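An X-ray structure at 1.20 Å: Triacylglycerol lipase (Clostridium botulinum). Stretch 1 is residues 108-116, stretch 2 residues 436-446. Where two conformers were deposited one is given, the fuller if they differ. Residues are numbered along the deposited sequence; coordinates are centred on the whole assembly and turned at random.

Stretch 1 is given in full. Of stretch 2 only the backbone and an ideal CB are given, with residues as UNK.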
ATOM      1  N   GLU A 108       4.720   9.571 -15.270  0.57 13.91           N
ATOM      2  CA  GLU A 108       5.051  10.378 -16.440  0.57 15.05           C
ATOM      3  C   GLU A 108       3.861  11.246 -16.850  0.57 15.29           C
ATOM      4  O   GLU A 108       4.025  12.427 -17.157  0.57 15.61           O
ATOM      5  CB  GLU A 108       5.498   9.478 -17.600  0.57 16.50           C
ATOM      6  CG  GLU A 108       6.199  10.218 -18.754  0.57 18.55           C
ATOM      7  CD  GLU A 108       5.238  10.878 -19.740  0.57 20.99           C
ATOM      8  OE1 GLU A 108       4.109  10.372 -19.921  0.57 22.09           O
ATOM      9  OE2 GLU A 108       5.627  11.901 -20.351  0.57 22.41           O
ATOM     10  N   LYS A 109       2.666  10.664 -16.840  1.00 15.07           N
ATOM     11  CA  LYS A 109       1.460  11.393 -17.234  1.00 14.76           C
ATOM     12  C   LYS A 109       1.187  12.550 -16.288  1.00 15.32           C
ATOM     13  O   LYS A 109       0.799  13.642 -16.714  1.00 15.92           O
ATOM     14  CB  LYS A 109       0.257  10.448 -17.281  1.00 16.23           C
ATOM     15  CG  LYS A 109       0.363   9.346 -18.317  1.00 17.43           C
ATOM     16  CD  LYS A 109       0.579   9.880 -19.717  1.00 19.39           C
ATOM     17  CE  LYS A 109       0.634   8.744 -20.729  1.00 20.97           C
ATOM     18  NZ  LYS A 109       0.826   9.238 -22.121  1.00 23.29           N
ATOM     19  N   LEU A 110       1.393  12.320 -15.003  1.00 14.24           N
ATOM     20  CA  LEU A 110       1.206  13.362 -14.013  1.00 13.49           C
ATOM     21  C   LEU A 110       2.201  14.497 -14.225  1.00 14.38           C
ATOM     22  O   LEU A 110       1.820  15.657 -14.302  1.00 14.95           O
ATOM     23  CB  LEU A 110       1.348  12.766 -12.613  1.00 13.36           C
ATOM     24  CG  LEU A 110       0.130  11.974 -12.151  1.00 14.19           C
ATOM     25  CD1 LEU A 110       0.473  11.002 -11.015  1.00 13.84           C
ATOM     26  CD2 LEU A 110      -0.970  12.943 -11.732  1.00 14.98           C
ATOM     27  N   ASN A 111       3.477  14.169 -14.353  1.00 13.63           N
ATOM     28  CA  ASN A 111       4.473  15.204 -14.599  1.00 14.08           C
ATOM     29  C   ASN A 111       4.206  15.965 -15.889  1.00 15.66           C
ATOM     30  O   ASN A 111       4.364  17.188 -15.939  1.00 16.76           O
ATOM     31  CB  ASN A 111       5.880  14.618 -14.599  1.00 13.52           C
ATOM     32  CG  ASN A 111       6.370  14.310 -13.197  1.00 13.63           C
ATOM     33  OD1 ASN A 111       6.576  15.210 -12.398  1.00 14.05           O
ATOM     34  ND2 ASN A 111       6.552  13.043 -12.893  1.00 15.02           N
ATOM     35  N   ALA A 112       3.773  15.262 -16.927  1.00 16.62           N
ATOM     36  CA  ALA A 112       3.531  15.906 -18.221  1.00 18.68           C
ATOM     37  C   ALA A 112       2.379  16.912 -18.156  1.00 20.04           C
ATOM     38  O   ALA A 112       2.330  17.871 -18.937  1.00 21.33           O
ATOM     39  CB  ALA A 112       3.260  14.855 -19.287  1.00 19.74           C
ATOM     40  N   SER A 113       1.453  16.696 -17.229  1.00 19.96           N
ATOM     41  CA  SER A 113       0.298  17.571 -17.075  1.00 20.91           C
ATOM     42  C   SER A 113       0.475  18.578 -15.939  1.00 20.60           C
ATOM     43  O   SER A 113      -0.489  19.202 -15.508  1.00 21.34           O
ATOM     44  CB  SER A 113      -0.990  16.755 -16.905  1.00 22.24           C
ATOM     45  OG  SER A 113      -0.895  15.803 -15.859  1.00 25.39           O
ATOM     46  N   GLY A 114       1.712  18.744 -15.475  1.00 19.34           N
ATOM     47  CA  GLY A 114       2.033  19.800 -14.534  1.00 19.36           C
ATOM     48  C   GLY A 114       1.906  19.430 -13.063  1.00 18.37           C
ATOM     49  O   GLY A 114       1.846  20.323 -12.211  1.00 20.50           O
ATOM     50  N   HIS A 115       1.869  18.131 -12.760  1.00 15.78           N
ATOM     51  CA  HIS A 115       1.763  17.654 -11.387  1.00 15.56           C
ATOM     52  C   HIS A 115       3.065  16.947 -11.031  1.00 14.55           C
ATOM     53  O   HIS A 115       3.263  15.781 -11.381  1.00 14.66           O
ATOM     54  CB  HIS A 115       0.565  16.715 -11.249  1.00 16.43           C
ATOM     55  CG  HIS A 115      -0.706  17.266 -11.823  1.00 17.96           C
ATOM     56  ND1 HIS A 115      -1.405  18.296 -11.233  1.00 18.88           N
ATOM     57  CD2 HIS A 115      -1.413  16.916 -12.924  1.00 18.34           C
ATOM     58  CE1 HIS A 115      -2.480  18.568 -11.955  1.00 18.71           C
ATOM     59  NE2 HIS A 115      -2.509  17.743 -12.985  1.00 19.44           N
ATOM     60  N   GLU A 116       3.963  17.666 -10.359  1.00 14.20           N
ATOM     61  CA  GLU A 116       5.261  17.117  -9.972  1.00 13.51           C
ATOM     62  C   GLU A 116       5.058  15.862  -9.130  1.00 12.72           C
ATOM     63  O   GLU A 116       4.387  15.903  -8.091  1.00 12.31           O
ATOM     64  CB  GLU A 116       6.076  18.159  -9.201  1.00 14.32           C
ATOM     65  CG  GLU A 116       7.522  17.742  -8.946  1.00 13.94           C
ATOM     66  CD  GLU A 116       8.279  18.729  -8.078  1.00 15.19           C
ATOM     67  OE1 GLU A 116       7.709  19.780  -7.738  1.00 17.12           O
ATOM     68  OE2 GLU A 116       9.443  18.461  -7.723  1.00 15.28           O
ATOM     69  N   UNK A 436      -7.081   4.684 -15.825  1.00 11.01           N
ATOM     70  CA  UNK A 436      -7.178   5.486 -14.603  1.00 11.06           C
ATOM     71  C   UNK A 436      -6.389   6.799 -14.629  1.00 11.02           C
ATOM     72  O   UNK A 436      -6.402   7.540 -13.644  1.00 11.75           O
ATOM     73  CB  UNK A 436      -6.698   4.647 -13.417  1.00 11.06           C
ATOM     74  N   UNK A 437      -5.730   7.117 -15.744  1.00 12.13           N
ATOM     75  CA  UNK A 437      -4.799   8.246 -15.730  1.00 13.45           C
ATOM     76  C   UNK A 437      -5.517   9.570 -15.451  1.00 12.79           C
ATOM     77  O   UNK A 437      -5.022  10.411 -14.698  1.00 12.72           O
ATOM     78  CB  UNK A 437      -4.054   8.329 -17.064  1.00 13.45           C
ATOM     79  N   UNK A 438      -6.696   9.755 -16.028  1.00 13.07           N
ATOM     80  CA  UNK A 438      -7.435  10.999 -15.804  1.00 13.51           C
ATOM     81  C   UNK A 438      -7.872  11.150 -14.350  1.00 12.59           C
ATOM     82  O   UNK A 438      -7.865  12.244 -13.800  1.00 12.50           O
ATOM     83  CB  UNK A 438      -8.659  11.055 -16.720  1.00 13.51           C
ATOM     84  N   UNK A 439      -8.224  10.038 -13.718  1.00 11.57           N
ATOM     85  CA  UNK A 439      -8.583  10.048 -12.307  1.00 11.40           C
ATOM     86  C   UNK A 439      -7.417  10.578 -11.476  1.00 10.82           C
ATOM     87  O   UNK A 439      -7.594  11.466 -10.622  1.00 10.47           O
ATOM     88  CB  UNK A 439      -8.983   8.647 -11.841  1.00 11.40           C
ATOM     89  N   UNK A 440      -6.221  10.054 -11.730  1.00  9.72           N
ATOM     90  CA  UNK A 440      -5.050  10.502 -10.992  1.00  9.76           C
ATOM     91  C   UNK A 440      -4.683  11.960 -11.275  1.00 10.34           C
ATOM     92  O   UNK A 440      -4.290  12.686 -10.361  1.00 10.36           O
ATOM     93  CB  UNK A 440      -3.860   9.600 -11.325  1.00  9.76           C
ATOM     94  N   UNK A 441      -4.816  12.401 -12.525  1.00 11.77           N
ATOM     95  CA  UNK A 441      -4.540  13.799 -12.851  1.00 12.20           C
ATOM     96  C   UNK A 441      -5.527  14.728 -12.137  1.00 11.36           C
ATOM     97  O   UNK A 441      -5.133  15.765 -11.591  1.00 11.72           O
ATOM     98  CB  UNK A 441      -4.607  14.016 -14.364  1.00 12.20           C
ATOM     99  N   UNK A 442      -6.801  14.343 -12.118  1.00 10.84           N
ATOM    100  CA  UNK A 442      -7.804  15.115 -11.403  1.00 11.55           C
ATOM    101  C   UNK A 442      -7.553  15.103  -9.904  1.00 10.15           C
ATOM    102  O   UNK A 442      -7.791  16.100  -9.236  1.00 10.46           O
ATOM    103  CB  UNK A 442      -9.203  14.574 -11.704  1.00 11.55           C
ATOM    104  N   UNK A 443      -7.070  13.986  -9.362  1.00  9.23           N
ATOM    105  CA  UNK A 443      -6.788  13.941  -7.932  1.00  9.20           C
ATOM    106  C   UNK A 443      -5.604  14.834  -7.596  1.00  8.57           C
ATOM    107  O   UNK A 443      -5.611  15.513  -6.573  1.00  9.31           O
ATOM    108  CB  UNK A 443      -6.516  12.505  -7.480  1.00  9.20           C
ATOM    109  N   UNK A 444      -4.587  14.835  -8.455  1.00  9.15           N
ATOM    110  CA  UNK A 444      -3.432  15.704  -8.227  1.00  9.57           C
ATOM    111  C   UNK A 444      -3.892  17.158  -8.206  1.00  9.17           C
ATOM    112  O   UNK A 444      -3.449  17.934  -7.369  1.00 10.10           O
ATOM    113  CB  UNK A 444      -2.364  15.491  -9.301  1.00  9.57           C
ATOM    114  N   UNK A 445      -4.756  17.522  -9.148  0.68 10.71           N
ATOM    115  CA  UNK A 445      -5.314  18.878  -9.183  0.68 10.95           C
ATOM    116  C   UNK A 445      -6.054  19.176  -7.868  0.68  9.96           C
ATOM    117  O   UNK A 445      -5.863  20.233  -7.254  0.68 11.30           O
ATOM    118  CB  UNK A 445      -6.257  19.041 -10.377  0.68 10.95           C
ATOM    119  N   UNK A 446      -6.884  18.232  -7.428  1.00 10.27           N
ATOM    120  CA  UNK A 446      -7.632  18.361  -6.185  1.00 10.03           C
ATOM    121  C   UNK A 446      -6.666  18.655  -5.031  1.00  9.89           C
ATOM    122  O   UNK A 446      -6.855  19.614  -4.286  1.00 10.07           O
ATOM    123  CB  UNK A 446      -8.440  17.092  -5.906  1.00 10.03           C
TER

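Position 436 sits right before the helix, with nothing of the first stretch within 5.5 Å of its ideal CB, so this contact sets no rule there; it is V436.

Position 437 points toward stretch 1, its ideal CB 4.7 Å from CG of K109. What lies ahead is a long aliphatic stem ending in a positive charge. An acid could seek that charge, while a long flexible chain could run beside the stem. The residue is K437, whose stem passes K109, with K437 CD 4.4 Å from K109 CG; the two amino groups share water 1, which accepts from K109 NZ at 3.1 Å and from K437 NZ at 2.7 Å.

Positions 438 and 439 are out of reach and unconstrained from here; they hold D438 and W439.

At 440 the CA-to-CB bond runs sideways, with the ideal CB 4.4 Å from CD2 of L110. An apolar beginning suits it, and the rest of the side chain is free to leave. Y440 does this: its CB is 4.5 Å from L110 CD2, its ring leads away, and its hydroxyl is hydrogen-bonded elsewhere in the structure.

Position 441 also points sideways, but among CD2 of L110, OG of S113 and NE2 of H115. A slender, mainly apolar chain with some tolerance for polar neighbours would fit; leucine, methionine or glutamine are all plausible. M441 covers the ground by extension: its CG lies 4.0 Å from L110 CD2, and its SD reaches 3.3 Å from S113 OG and 3.9 Å from the backbone O of K109.

At 442, pointing away, and 443, sideways, stretch 1 sets no limit, so any helix-compatible side chain would do; they hold D442 and Y443.

Position 444 is the tightest. Its CB points toward stretch 1, and the ideal CB is already 3.5 Å from CG of H115 and 3.8 Å from CD2 of L110. Little room remains in that direction, so a small residue is the natural choice: alanine, perhaps glycine or serine. A444 places its methyl over one face of the H115 ring, 3.7 Å from CB to the ring centroid, a CH-pi contact.

Position 445 runs sideways, its ideal CB 4.1 Å from CE1 of H115. A short side chain, polar or not, would serve beside the imidazole. S445, given in one of its two deposited conformers, brings OG to 3.1 Å from H115 CE1.

Position 446 is out of reach, equally open, and holds F446.

Stretch 2, residues 436-446: VKDWYMDYASF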
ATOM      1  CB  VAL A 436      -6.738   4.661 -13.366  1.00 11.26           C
ATOM      2  CG1 VAL A 436      -7.660   3.464 -13.173  1.00 11.29           C
ATOM      3  CG2 VAL A 436      -5.274   4.216 -13.457  1.00 11.59           C
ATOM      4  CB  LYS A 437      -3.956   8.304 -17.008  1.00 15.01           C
ATOM      5  CG  LYS A 437      -4.729   8.590 -18.276  1.00 16.64           C
ATOM      6  CD  LYS A 437      -3.827   8.444 -19.493  1.00 18.63           C
ATOM      7  CE  LYS A 437      -4.586   8.701 -20.784  1.00 19.79           C
ATOM      8  NZ  LYS A 437      -3.734   8.495 -21.993  1.00 20.60           N
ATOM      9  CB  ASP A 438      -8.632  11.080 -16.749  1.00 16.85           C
ATOM     10  CG  ASP A 438      -8.207  11.253 -18.193  1.00 21.51           C
ATOM     11  OD1 ASP A 438      -7.401  12.168 -18.458  1.00 23.79           O
ATOM     12  OD2 ASP A 438      -8.659  10.464 -19.051  1.00 23.68           O
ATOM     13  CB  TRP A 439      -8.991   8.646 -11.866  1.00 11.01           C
ATOM     14  CG  TRP A 439      -9.578   8.538 -10.467  1.00 10.61           C
ATOM     15  CD1 TRP A 439     -10.894   8.432 -10.144  1.00 10.52           C
ATOM     16  CD2 TRP A 439      -8.856   8.455  -9.221  1.00 10.34           C
ATOM     17  NE1 TRP A 439     -11.049   8.324  -8.785  1.00 11.46           N
ATOM     18  CE2 TRP A 439      -9.814   8.336  -8.194  1.00 11.05           C
ATOM     19  CE3 TRP A 439      -7.501   8.479  -8.877  1.00  9.95           C
ATOM     20  CZ2 TRP A 439      -9.462   8.262  -6.847  1.00 10.94           C
ATOM     21  CZ3 TRP A 439      -7.155   8.400  -7.543  1.00 10.71           C
ATOM     22  CH2 TRP A 439      -8.130   8.292  -6.540  1.00 11.17           C
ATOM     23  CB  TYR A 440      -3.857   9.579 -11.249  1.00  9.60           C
ATOM     24  CG  TYR A 440      -3.953   8.302 -10.462  1.00  9.57           C
ATOM     25  CD1 TYR A 440      -4.612   7.194 -10.967  1.00  9.62           C
ATOM     26  CD2 TYR A 440      -3.425   8.226  -9.181  1.00 10.60           C
ATOM     27  CE1 TYR A 440      -4.723   6.037 -10.228  1.00  9.70           C
ATOM     28  CE2 TYR A 440      -3.524   7.068  -8.436  1.00 10.88           C
ATOM     29  CZ  TYR A 440      -4.183   5.987  -8.966  1.00  9.93           C
ATOM     30  OH  TYR A 440      -4.285   4.842  -8.208  1.00 10.93           O
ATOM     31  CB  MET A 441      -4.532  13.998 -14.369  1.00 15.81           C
ATOM     32  CG  MET A 441      -3.276  13.347 -14.991  1.00 19.68           C
ATOM     33  SD  MET A 441      -3.083  13.516 -16.744  1.00 24.73           S
ATOM     34  CE  MET A 441      -4.365  12.420 -17.283  1.00 24.39           C
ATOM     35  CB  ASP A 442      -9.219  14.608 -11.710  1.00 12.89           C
ATOM     36  CG  ASP A 442      -9.706  15.027 -13.088  1.00 16.42           C
ATOM     37  OD1 ASP A 442      -9.049  15.874 -13.736  1.00 17.69           O
ATOM     38  OD2 ASP A 442     -10.752  14.498 -13.521  1.00 17.45           O
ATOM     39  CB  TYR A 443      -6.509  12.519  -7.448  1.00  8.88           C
ATOM     40  CG  TYR A 443      -6.527  12.345  -5.943  1.00  8.85           C
ATOM     41  CD1 TYR A 443      -7.395  13.072  -5.134  1.00  9.09           C
ATOM     42  CD2 TYR A 443      -5.706  11.414  -5.330  1.00  9.53           C
ATOM     43  CE1 TYR A 443      -7.432  12.886  -3.773  1.00  8.86           C
ATOM     44  CE2 TYR A 443      -5.747  11.224  -3.964  1.00  8.75           C
ATOM     45  CZ  TYR A 443      -6.606  11.959  -3.193  1.00  8.74           C
ATOM     46  OH  TYR A 443      -6.693  11.766  -1.826  1.00  9.36           O
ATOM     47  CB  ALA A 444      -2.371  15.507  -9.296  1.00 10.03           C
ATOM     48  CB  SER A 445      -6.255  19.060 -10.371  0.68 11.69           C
ATOM     49  OG  SER A 445      -5.549  19.019 -11.603  0.68 12.83           O
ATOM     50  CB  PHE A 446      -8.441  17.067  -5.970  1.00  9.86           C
ATOM     51  CG  PHE A 446      -9.286  17.034  -4.708  1.00 10.37           C
ATOM     52  CD1 PHE A 446      -8.731  16.682  -3.489  1.00 10.47           C
ATOM     53  CD2 PHE A 446     -10.643  17.305  -4.761  1.00 10.51           C
ATOM     54  CE1 PHE A 446      -9.507  16.621  -2.339  1.00 12.36           C
ATOM     55  CE2 PHE A 446     -11.421  17.241  -3.617  1.00 11.46           C
ATOM     56  CZ  PHE A 446     -10.857  16.897  -2.407  1.00 12.26           C
TER
HETATM   57  O   HOH W   1      -1.944  10.517 -22.289  1.00 38.40           O
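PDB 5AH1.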